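Local coordinates for translation initiation factor eIF2 assembly protein (Schizosaccharomyces pombe, PDB 4ZGP), which acts as an ATP-dependent chaperone that binds the gamma subunit of translation initiation factor eIF2 and lets it assemble with the alpha and beta subunits, at residues 103-106 with 111-114; 258-261 with 265-268. All blocks are in the same frame, centred on the assembly; numbering follows the deposited sequence.

Contact 1. Residues 103-106 with 111-114; sequences KAIK and AVVP. With ADP (adenosine-5'-diphosphate), chain C.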
loop_
_atom_site.group_PDB
_atom_site.type_symbol
_atom_site.label_atom_id
_atom_site.label_comp_id
_atom_site.label_asym_id
_atom_site.label_seq_id
_atom_site.Cartn_x
_atom_site.Cartn_y
_atom_site.Cartn_z
ATOM N N LYS A 103 -20.784 0.488 -8.665
ATOM C CA LYS A 103 -20.498 0.468 -10.093
ATOM C C LYS A 103 -19.052 0.010 -10.309
ATOM O O LYS A 103 -18.770 -0.883 -11.117
ATOM C CB LYS A 103 -20.734 1.850 -10.706
ATOM C CG LYS A 103 -20.240 1.999 -12.139
ATOM C CD LYS A 103 -20.542 3.386 -12.701
ATOM C CE LYS A 103 -21.922 3.421 -13.333
ATOM N NZ LYS A 103 -22.025 2.409 -14.426
ATOM N N ALA A 104 -18.145 0.618 -9.556
ATOM C CA ALA A 104 -16.731 0.250 -9.601
ATOM C C ALA A 104 -16.503 -1.221 -9.237
ATOM O O ALA A 104 -15.737 -1.925 -9.895
ATOM C CB ALA A 104 -15.938 1.157 -8.684
ATOM N N ILE A 105 -17.194 -1.697 -8.205
ATOM C CA ILE A 105 -17.062 -3.089 -7.803
ATOM C C ILE A 105 -17.493 -4.037 -8.914
ATOM O O ILE A 105 -16.795 -5.005 -9.229
ATOM C CB ILE A 105 -17.875 -3.369 -6.526
ATOM C CG1 ILE A 105 -17.319 -2.535 -5.371
ATOM C CG2 ILE A 105 -17.859 -4.872 -6.204
ATOM C CD1 ILE A 105 -18.050 -2.718 -4.042
ATOM N N LYS A 106 -18.652 -3.757 -9.510
ATOM C CA LYS A 106 -19.144 -4.541 -10.645
ATOM C C LYS A 106 -18.138 -4.571 -11.797
ATOM O O LYS A 106 -17.830 -5.631 -12.360
ATOM C CB LYS A 106 -20.472 -3.967 -11.145
ATOM C CG LYS A 106 -20.962 -4.602 -12.437
ATOM C CD LYS A 106 -22.141 -3.818 -13.028
ATOM C CE LYS A 106 -21.840 -2.323 -13.083
ATOM N NZ LYS A 106 -23.040 -1.502 -13.431
ATOM N N ALA A 111 -15.610 -8.127 -6.741
ATOM C CA ALA A 111 -14.909 -8.212 -5.462
ATOM C C ALA A 111 -13.700 -7.273 -5.456
ATOM O O ALA A 111 -12.902 -7.293 -6.397
ATOM C CB ALA A 111 -14.479 -9.641 -5.185
ATOM N N VAL A 112 -13.600 -6.445 -4.414
ATOM C CA VAL A 112 -12.516 -5.456 -4.322
ATOM C C VAL A 112 -11.873 -5.376 -2.935
ATOM O O VAL A 112 -12.446 -5.824 -1.942
ATOM C CB VAL A 112 -13.008 -4.031 -4.697
ATOM C CG1 VAL A 112 -13.685 -4.029 -6.067
ATOM C CG2 VAL A 112 -13.946 -3.463 -3.634
ATOM N N VAL A 113 -10.665 -4.816 -2.898
ATOM C CA VAL A 113 -10.016 -4.409 -1.658
ATOM C C VAL A 113 -9.927 -2.884 -1.647
ATOM O O VAL A 113 -9.356 -2.295 -2.560
ATOM C CB VAL A 113 -8.600 -5.028 -1.524
ATOM C CG1 VAL A 113 -7.864 -4.416 -0.340
ATOM C CG2 VAL A 113 -8.676 -6.549 -1.367
ATOM N N PRO A 114 -10.533 -2.233 -0.643
ATOM C CA PRO A 114 -10.562 -0.769 -0.606
ATOM C C PRO A 114 -9.357 -0.177 0.104
ATOM O O PRO A 114 -8.816 -0.841 0.984
ATOM C CB PRO A 114 -11.820 -0.471 0.193
ATOM C CG PRO A 114 -11.845 -1.639 1.202
ATOM C CD PRO A 114 -11.343 -2.830 0.432
HETATM P PB ADP C . 0.098 -1.780 2.676
HETATM O O1B ADP C . 1.233 -1.406 1.736
HETATM O O2B ADP C . -0.567 -0.588 3.341
HETATM O O3B ADP C . 0.484 -2.950 3.556
HETATM P PA ADP C . -1.029 -3.263 0.457
HETATM O O1A ADP C . 0.429 -3.499 0.151
HETATM O O2A ADP C . -2.001 -2.709 -0.571
HETATM O O3A ADP C . -1.135 -2.307 1.756
HETATM O "O5'" ADP C . -1.618 -4.667 0.965
HETATM C "C5'" ADP C . -1.852 -4.954 2.344
HETATM C "C4'" ADP C . -2.148 -6.443 2.385
HETATM O "O4'" ADP C . -3.465 -6.676 1.881
HETATM C "C3'" ADP C . -1.197 -7.201 1.472
HETATM O "O3'" ADP C . -0.139 -7.809 2.221
HETATM C "C2'" ADP C . -2.054 -8.239 0.780
HETATM O "O2'" ADP C . -1.911 -9.520 1.398
HETATM C "C1'" ADP C . -3.483 -7.766 0.953
HETATM N N9 ADP C . -3.952 -7.269 -0.364
HETATM C C8 ADP C . -3.625 -6.077 -0.909
HETATM N N7 ADP C . -4.214 -5.924 -2.127
HETATM C C5 ADP C . -4.938 -7.039 -2.373
HETATM C C6 ADP C . -5.809 -7.519 -3.472
HETATM N N6 ADP C . -6.007 -6.734 -4.563
HETATM N N1 ADP C . -6.386 -8.744 -3.344
HETATM C C2 ADP C . -6.178 -9.497 -2.241
HETATM N N3 ADP C . -5.400 -9.124 -1.203
HETATM C C4 ADP C . -4.764 -7.922 -1.209
#
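Ile105, near the C-terminal end of helix 95-107, comes closest to Ala111 of the returning chain, with their CA atoms 6.0 Å apart just before strand 112-115 begins. The contact is apolar, and Ile105 and Val112 carry it. Their side chains cross at about a right angle. Ile105 CG1 lies 3.9 Å from Val112 CG2. The other methyl, Val112 CG1, sits 3.9 Å from Ile105 CA. With CG1 anti to its carbonyl carbon (chi1 -54°), Val112 turns both methyls to Ile105: CG1 packs on the helix backbone as well as the side chain, CG2 on the side chain. The CG2 branch of Ile105 faces the residue just ahead of the strand, 4.0 Å from Ala111 N. Val113, the next residue, serves the nucleotide instead: its CG2 touches the adenine of ADP, 3.7 Å from C6. One short strand thus packs on a helix through Val112 and, through Val113, lines the adenine side of the ATP-grasp nucleotide pocket. Strand 112-115 is an outer strand of a three-stranded antiparallel sheet and pairs with strand 180-184, whose Leu182 touches both Ala104 and Val112. Val141 of helix 138-146 also packs on Val112.

Contact 2. Residues 258-261 with 265-268; sequences DINP and RTDG. With ADP (adenosine-5'-diphosphate), chain C.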
loop_
_atom_site.group_PDB
_atom_site.type_symbol
_atom_site.label_atom_id
_atom_site.label_comp_id
_atom_site.label_asym_id
_atom_site.label_seq_id
_atom_site.Cartn_x
_atom_site.Cartn_y
_atom_site.Cartn_z
ATOM N N ASP A 258 2.314 -1.869 -3.890
ATOM C CA ASP A 258 2.218 -0.581 -3.214
ATOM C C ASP A 258 3.581 0.090 -3.240
ATOM O O ASP A 258 4.591 -0.568 -3.463
ATOM C CB ASP A 258 1.737 -0.755 -1.766
ATOM C CG ASP A 258 1.133 0.527 -1.173
ATOM O OD1 ASP A 258 0.888 1.514 -1.894
ATOM O OD2 ASP A 258 0.881 0.538 0.040
ATOM N N ILE A 259 3.577 1.398 -3.035
ATOM C CA ILE A 259 4.813 2.166 -2.894
ATOM C C ILE A 259 4.633 3.038 -1.651
ATOM O O ILE A 259 3.606 3.691 -1.479
ATOM C CB ILE A 259 5.140 3.027 -4.159
ATOM C CG1 ILE A 259 5.340 2.138 -5.402
ATOM C CG2 ILE A 259 6.432 3.857 -3.921
ATOM C CD1 ILE A 259 5.738 2.884 -6.673
ATOM N N ASN A 260 5.629 3.037 -0.769
ATOM C CA ASN A 260 5.564 3.777 0.480
ATOM C C ASN A 260 6.837 4.592 0.720
ATOM O O ASN A 260 7.851 4.300 0.113
ATOM C CB ASN A 260 5.366 2.816 1.639
ATOM C CG ASN A 260 3.977 2.243 1.666
ATOM O OD1 ASN A 260 3.016 2.967 1.883
ATOM N ND2 ASN A 260 3.863 0.947 1.448
ATOM N N PRO A 261 6.780 5.605 1.603
ATOM C CA PRO A 261 8.010 6.401 1.811
ATOM C C PRO A 261 9.150 5.630 2.471
ATOM O O PRO A 261 8.930 4.676 3.206
ATOM C CB PRO A 261 7.533 7.533 2.732
ATOM C CG PRO A 261 6.070 7.661 2.443
ATOM C CD PRO A 261 5.622 6.228 2.273
ATOM N N ARG A 265 7.883 5.119 9.475
ATOM C CA ARG A 265 6.461 4.796 9.558
ATOM C C ARG A 265 6.078 3.683 8.567
ATOM O O ARG A 265 5.035 3.038 8.689
ATOM C CB ARG A 265 5.611 6.042 9.311
ATOM C CG ARG A 265 4.185 5.892 9.800
ATOM C CD ARG A 265 3.508 7.238 9.951
ATOM N NE ARG A 265 4.120 8.061 10.990
ATOM C CZ ARG A 265 3.781 8.026 12.278
ATOM N NH1 ARG A 265 4.397 8.824 13.136
ATOM N NH2 ARG A 265 2.832 7.196 12.711
ATOM N N THR A 266 6.922 3.464 7.575
ATOM C CA THR A 266 6.778 2.300 6.712
ATOM C C THR A 266 7.397 1.105 7.442
ATOM O O THR A 266 8.605 1.104 7.690
ATOM C CB THR A 266 7.464 2.543 5.359
ATOM O OG1 THR A 266 6.899 3.711 4.736
ATOM C CG2 THR A 266 7.319 1.316 4.431
ATOM N N ASP A 267 6.590 0.114 7.821
ATOM C CA ASP A 267 7.118 -1.046 8.570
ATOM C C ASP A 267 8.332 -1.690 7.890
ATOM O O ASP A 267 8.272 -2.070 6.721
ATOM C CB ASP A 267 6.021 -2.101 8.765
ATOM C CG ASP A 267 6.344 -3.084 9.884
ATOM O OD1 ASP A 267 7.538 -3.226 10.241
ATOM O OD2 ASP A 267 5.394 -3.709 10.423
ATOM N N GLY A 268 9.448 -1.811 8.618
ATOM C CA GLY A 268 10.652 -2.384 8.044
ATOM C C GLY A 268 10.615 -3.901 8.056
ATOM O O GLY A 268 11.432 -4.568 7.419
HETATM P PB ADP C . 0.098 -1.780 2.676
HETATM O O1B ADP C . 1.233 -1.406 1.736
HETATM O O2B ADP C . -0.567 -0.588 3.341
HETATM O O3B ADP C . 0.484 -2.950 3.556
HETATM P PA ADP C . -1.029 -3.263 0.457
HETATM O O1A ADP C . 0.429 -3.499 0.151
HETATM O O2A ADP C . -2.001 -2.709 -0.571
HETATM O O3A ADP C . -1.135 -2.307 1.756
HETATM O "O5'" ADP C . -1.618 -4.667 0.965
HETATM C "C5'" ADP C . -1.852 -4.954 2.344
HETATM C "C4'" ADP C . -2.148 -6.443 2.385
HETATM O "O4'" ADP C . -3.465 -6.676 1.881
HETATM C "C3'" ADP C . -1.197 -7.201 1.472
HETATM O "O3'" ADP C . -0.139 -7.809 2.221
HETATM C "C2'" ADP C . -2.054 -8.239 0.780
HETATM O "O2'" ADP C . -1.911 -9.520 1.398
HETATM C "C1'" ADP C . -3.483 -7.766 0.953
HETATM N N9 ADP C . -3.952 -7.269 -0.364
HETATM C C8 ADP C . -3.625 -6.077 -0.909
HETATM N N7 ADP C . -4.214 -5.924 -2.127
HETATM C C5 ADP C . -4.938 -7.039 -2.373
HETATM C C6 ADP C . -5.809 -7.519 -3.472
HETATM N N6 ADP C . -6.007 -6.734 -4.563
HETATM N N1 ADP C . -6.386 -8.744 -3.344
HETATM C C2 ADP C . -6.178 -9.497 -2.241
HETATM N N3 ADP C . -5.400 -9.124 -1.203
HETATM C C4 ADP C . -4.764 -7.922 -1.209
#
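Thr266 folds back over the end of strand 253-261 and meets Asn260 and Pro261. One hydrogen bond joins the two segments. Thr266 OG1 donates to Pro261 O at 2.7 Å. The hydroxyl meets a lone pair in the carbonyl plane, with a C=O...O angle of 138°. The rotation of Thr266 (chi1 -58°) sets OG1 anti to its carbonyl carbon and aims it at this acceptor.

Van der Waals contacts add to the bond. Asn260 CB lies 3.7 Å from Thr266 CG2, and Pro261 CD is 3.7 Å from Thr266 OG1.

The polar side chains of 258-261 serve the ADP phosphates. Asp258 OD2 is 2.6 Å from ADP O1B. Asn260 ND2 gives Asp258 OD2 a weak hydrogen bond of 3.3 Å and lies 3.5 Å from ADP O1B. The other carboxylate oxygen, Asp258 OD1, is held by a weak bond from Ile259 N and by a salt bridge with Lys115. Asp258 and Asn260 both bind ATP, and they are inferred to bind magnesium, as the acidic and amide ligands of ATP-grasp enzymes do.

Strand 253-261 is an outer strand of the five-stranded mixed sheet, antiparallel to strand 243-250. Thr266 also touches Val244 of that strand and Arg195 of strand 193-199, while its carbonyl O accepts a hydrogen bond from Trp273 in helix 273-278.

Contact 1 closes before contact 2 opens along the chain. Their centres are 24 Å apart, and their nearest atoms are about 10 Å apart, so they do not touch. They belong to different sheets. Contact 1 joins helix 95-107 to the three-stranded antiparallel sheet, and contact 2 lies at the end of an outer strand of the five-stranded mixed sheet. ADP bridges the two: contact 1 meets its adenine and contact 2 its phosphates. Lys115, which ends strand 112-115, also reaches across to the strand of contact 2. A nucleotide gripped between two alpha+beta subdomains, each with its own sheet, is characteristic of the ATP-grasp fold.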